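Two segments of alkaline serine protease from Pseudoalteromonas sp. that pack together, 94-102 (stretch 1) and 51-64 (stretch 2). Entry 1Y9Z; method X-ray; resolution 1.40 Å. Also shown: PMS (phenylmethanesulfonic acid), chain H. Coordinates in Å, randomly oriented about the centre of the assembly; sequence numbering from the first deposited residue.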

# COMPACT_ATOMS: atom_id res chain seq x y z
N HIS A 94 -1.89 -0.70 19.28
CA HIS A 94 -3.23 -0.84 19.85
C HIS A 94 -4.22 -0.83 18.70
O HIS A 94 -4.13 0.01 17.79
CB HIS A 94 -3.55 0.30 20.82
CG HIS A 94 -4.71 0.00 21.72
ND1 HIS A 94 -4.64 -0.92 22.73
CD2 HIS A 94 -5.98 0.47 21.72
CE1 HIS A 94 -5.82 -1.02 23.32
NE2 HIS A 94 -6.65 -0.18 22.72
N ILE A 95 -5.16 -1.76 18.74
CA ILE A 95 -6.14 -1.89 17.68
C ILE A 95 -7.55 -1.49 18.10
O ILE A 95 -8.06 -1.93 19.13
CB ILE A 95 -6.20 -3.35 17.17
CG1 ILE A 95 -4.79 -3.84 16.78
CG2 ILE A 95 -7.16 -3.47 15.99
CD1 ILE A 95 -4.12 -3.02 15.69
N VAL A 96 -8.17 -0.63 17.29
CA VAL A 96 -9.55 -0.23 17.52
C VAL A 96 -10.24 -0.57 16.20
O VAL A 96 -9.96 0.04 15.17
CB VAL A 96 -9.70 1.28 17.82
CG1 VAL A 96 -11.18 1.64 17.93
CG2 VAL A 96 -9.00 1.61 19.14
N LYS A 97 -11.11 -1.57 16.24
CA LYS A 97 -11.82 -2.05 15.06
C LYS A 97 -13.15 -1.32 14.87
O LYS A 97 -14.09 -1.53 15.63
CB LYS A 97 -12.06 -3.55 15.20
CG LYS A 97 -12.72 -4.22 14.00
CD LYS A 97 -12.96 -5.69 14.30
CE LYS A 97 -13.75 -6.38 13.21
NZ LYS A 97 -14.10 -7.77 13.62
N VAL A 98 -13.21 -0.46 13.86
CA VAL A 98 -14.42 0.30 13.58
C VAL A 98 -15.19 -0.24 12.37
O VAL A 98 -16.35 0.12 12.16
CB VAL A 98 -14.11 1.80 13.34
CG1 VAL A 98 -13.50 2.41 14.59
CG2 VAL A 98 -13.17 1.96 12.15
N PHE A 99 -14.55 -1.10 11.59
CA PHE A 99 -15.19 -1.67 10.41
C PHE A 99 -15.43 -3.17 10.46
O PHE A 99 -14.58 -3.94 10.91
CB PHE A 99 -14.35 -1.42 9.15
CG PHE A 99 -14.19 0.02 8.79
CD1 PHE A 99 -12.94 0.63 8.90
CD2 PHE A 99 -15.26 0.76 8.31
CE1 PHE A 99 -12.77 1.97 8.54
CE2 PHE A 99 -15.10 2.10 7.94
CZ PHE A 99 -13.85 2.70 8.06
N ASN A 100 -16.61 -3.58 9.99
CA ASN A 100 -16.96 -4.98 9.87
C ASN A 100 -16.96 -5.19 8.36
O ASN A 100 -16.80 -4.23 7.61
CB ASN A 100 -18.37 -5.28 10.41
CG ASN A 100 -18.45 -5.20 11.92
OD1 ASN A 100 -17.60 -5.73 12.63
ND2 ASN A 100 -19.49 -4.54 12.42
N GLU A 101 -17.13 -6.43 7.93
CA GLU A 101 -17.16 -6.72 6.50
C GLU A 101 -18.19 -5.84 5.79
O GLU A 101 -17.95 -5.36 4.69
CB GLU A 101 -17.50 -8.20 6.29
CG GLU A 101 -17.58 -8.62 4.83
CD GLU A 101 -17.98 -10.08 4.68
OE1 GLU A 101 -17.97 -10.58 3.53
OE2 GLU A 101 -18.30 -10.73 5.70
N ALA A 102 -19.34 -5.64 6.44
CA ALA A 102 -20.42 -4.84 5.87
C ALA A 102 -20.15 -3.33 5.84
O ALA A 102 -20.79 -2.60 5.08
CB ALA A 102 -21.71 -5.11 6.64
C PMS H . -9.75 3.81 1.83
S PMS H . -8.28 4.76 2.29
C1 PMS H . -10.87 3.84 2.91
C2 PMS H . -11.86 4.88 2.82
C3 PMS H . -12.92 4.94 3.79
C4 PMS H . -12.93 3.93 4.84
C5 PMS H . -11.95 2.91 4.92
C6 PMS H . -10.88 2.81 3.98
O2S PMS H . -8.73 5.94 3.03
O1S PMS H . -7.57 5.16 1.10
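Stretch 2 (51-64) SGTGNWYQPGNNNA

The most unusual feature of this contact is a buried lysine whose ammonium group is held by the backbone of a loop, with no carboxylate from that loop to balance it. Lys97 leaves its strand fully extended, all four chi angles t, and carries NZ into stretch 2, where it donates to Thr53 O at 2.9 Å and Gln58 O at 2.8 Å; a weak third bond runs from NZ to Asn55 O at 3.4 Å. A long chain ending in a strong donor suits this place, because the loop turns its carbonyl oxygens toward a common point.

Stretch 2 has no regular helix or strand and wraps around the lysine instead of pairing with stretch 1 as a neighbouring strand, so no single crossing angle describes it. Its CA atoms lie nearest in an order that reverses: Thr53 lies by Asn100, Trp56 by Lys97, and Asn63 by Glu101. The chain thus runs back along stretch 1 as far as Trp56, then returns toward Glu101. A type I turn from Asn55 to Gln58, closed by Gln58 N to Asn55 O at 3.1 Å, makes part of this reversal. Gly54 has phi 61° and psi -137°, and Gly60 has phi 97° and psi -160°; the positive phi of each favours glycine, and at Gly60 a CB would also jam against the preceding carbonyl oxygen.

Trp56 covers the apolar end of the contact, its CE3 lying 3.5 Å from Ile95 CB, a fitting match of an indole and a branched aliphatic chain. Thr53 serves twice: while its carbonyl receives the lysine, its hydroxyl OG1 donates to Lys97 O at 2.7 Å, and its methyl CG2 lies 3.9 Å from Val98 C. Next along, Asn100 ND2 donates to Gly52 O at 2.8 Å and 172°, a nearly straight bond.

On the returning limb, Asn63 uses both amide hydrogens. Its ND2 donates to Phe99 O at 3.0 Å and, within its own stretch, to Pro59 O at 2.9 Å, so one side chain both braces the loop and ties it to the strand. Glu101, at the exposed margin, receives Asn62 ND2 on OE1 at 2.9 Å. Its other oxygen, OE2, accepts from two waters, each at 2.9 Å; these waters in turn accept from Asn61 N and Asn61 ND2, bridging the two residues. The CA-to-CB bond of Phe99 points away from the loop, and CZ of its ring lies 3.6 Å from C4 of the bound phenylmethanesulfonic acid.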

# COMPACT_ATOMS: atom_id res chain seq x y z
N SER A 51 -18.73 -3.31 21.13
CA SER A 51 -19.92 -4.14 20.96
C SER A 51 -20.40 -4.32 19.52
O SER A 51 -21.01 -5.33 19.19
CB SER A 51 -21.07 -3.57 21.81
OG SER A 51 -21.43 -2.27 21.38
N GLY A 52 -20.12 -3.35 18.66
CA GLY A 52 -20.58 -3.45 17.28
C GLY A 52 -19.65 -4.11 16.28
O GLY A 52 -20.06 -4.35 15.14
N THR A 53 -18.43 -4.43 16.68
CA THR A 53 -17.48 -5.04 15.75
C THR A 53 -16.78 -6.31 16.22
O THR A 53 -15.72 -6.67 15.70
CB THR A 53 -16.40 -4.02 15.34
OG1 THR A 53 -15.76 -3.50 16.51
CG2 THR A 53 -17.02 -2.86 14.56
N GLY A 54 -17.37 -7.01 17.18
CA GLY A 54 -16.78 -8.24 17.67
C GLY A 54 -15.39 -8.10 18.28
O GLY A 54 -15.14 -7.17 19.05
N ASN A 55 -14.50 -9.02 17.95
CA ASN A 55 -13.14 -8.99 18.48
C ASN A 55 -12.18 -8.25 17.56
O ASN A 55 -12.17 -8.49 16.35
CB ASN A 55 -12.63 -10.42 18.71
CG ASN A 55 -13.41 -11.15 19.79
OD1 ASN A 55 -13.63 -10.61 20.87
ND2 ASN A 55 -13.81 -12.38 19.50
N TRP A 56 -11.38 -7.37 18.14
CA TRP A 56 -10.42 -6.59 17.36
C TRP A 56 -9.40 -7.49 16.68
O TRP A 56 -8.87 -7.14 15.62
CB TRP A 56 -9.70 -5.58 18.25
CG TRP A 56 -8.85 -6.18 19.34
CD1 TRP A 56 -9.21 -6.40 20.64
CD2 TRP A 56 -7.49 -6.63 19.22
NE1 TRP A 56 -8.17 -6.96 21.34
CE2 TRP A 56 -7.10 -7.11 20.49
CE3 TRP A 56 -6.57 -6.68 18.17
CZ2 TRP A 56 -5.83 -7.63 20.73
CZ3 TRP A 56 -5.30 -7.19 18.41
CH2 TRP A 56 -4.94 -7.66 19.68
N TYR A 57 -9.13 -8.64 17.29
CA TYR A 57 -8.15 -9.59 16.76
C TYR A 57 -8.71 -10.60 15.75
O TYR A 57 -8.01 -11.52 15.33
CB TYR A 57 -7.47 -10.35 17.91
CG TYR A 57 -8.43 -10.93 18.93
CD1 TYR A 57 -8.88 -10.18 20.01
CD2 TYR A 57 -8.86 -12.26 18.83
CE1 TYR A 57 -9.75 -10.72 20.97
CE2 TYR A 57 -9.72 -12.81 19.77
CZ TYR A 57 -10.16 -12.04 20.84
OH TYR A 57 -11.01 -12.59 21.78
N GLN A 58 -9.97 -10.41 15.37
CA GLN A 58 -10.62 -11.28 14.40
C GLN A 58 -11.34 -10.41 13.38
O GLN A 58 -12.49 -10.01 13.59
CB GLN A 58 -11.62 -12.21 15.10
CG GLN A 58 -10.95 -13.30 15.93
CD GLN A 58 -11.92 -14.08 16.79
OE1 GLN A 58 -11.56 -15.11 17.36
NE2 GLN A 58 -13.15 -13.59 16.91
N PRO A 59 -10.68 -10.10 12.25
CA PRO A 59 -11.32 -9.25 11.24
C PRO A 59 -12.61 -9.81 10.65
O PRO A 59 -13.51 -9.05 10.29
CB PRO A 59 -10.23 -9.10 10.18
CG PRO A 59 -9.44 -10.37 10.32
CD PRO A 59 -9.34 -10.52 11.82
N GLY A 60 -12.70 -11.13 10.57
CA GLY A 60 -13.88 -11.74 9.98
C GLY A 60 -13.55 -12.04 8.53
O GLY A 60 -12.38 -12.11 8.16
N ASN A 61 -14.57 -12.22 7.70
CA ASN A 61 -14.36 -12.53 6.29
C ASN A 61 -14.39 -11.29 5.40
O ASN A 61 -15.22 -10.40 5.58
CB ASN A 61 -15.43 -13.52 5.80
CG ASN A 61 -15.52 -14.75 6.67
OD1 ASN A 61 -14.52 -15.43 6.92
ND2 ASN A 61 -16.73 -15.06 7.13
N ASN A 62 -13.47 -11.25 4.44
CA ASN A 62 -13.39 -10.14 3.49
C ASN A 62 -13.39 -8.79 4.19
O ASN A 62 -14.12 -7.87 3.80
CB ASN A 62 -14.57 -10.24 2.52
CG ASN A 62 -14.78 -11.66 2.01
OD1 ASN A 62 -13.90 -12.24 1.37
ND2 ASN A 62 -15.94 -12.23 2.31
N ASN A 63 -12.55 -8.67 5.21
CA ASN A 63 -12.44 -7.45 6.00
C ASN A 63 -10.97 -7.34 6.40
O ASN A 63 -10.65 -7.04 7.55
CB ASN A 63 -13.34 -7.57 7.23
CG ASN A 63 -13.52 -6.26 7.96
OD1 ASN A 63 -13.61 -5.20 7.35
ND2 ASN A 63 -13.60 -6.33 9.29
N ALA A 64 -10.09 -7.56 5.43
CA ALA A 64 -8.64 -7.57 5.64
C ALA A 64 -7.89 -6.24 5.58
O ALA A 64 -6.68 -6.21 5.79
CB ALA A 64 -8.01 -8.54 4.65
O HOH W 1 -17.10 -11.04 8.33
O HOH W 2 -19.06 -13.36 6.56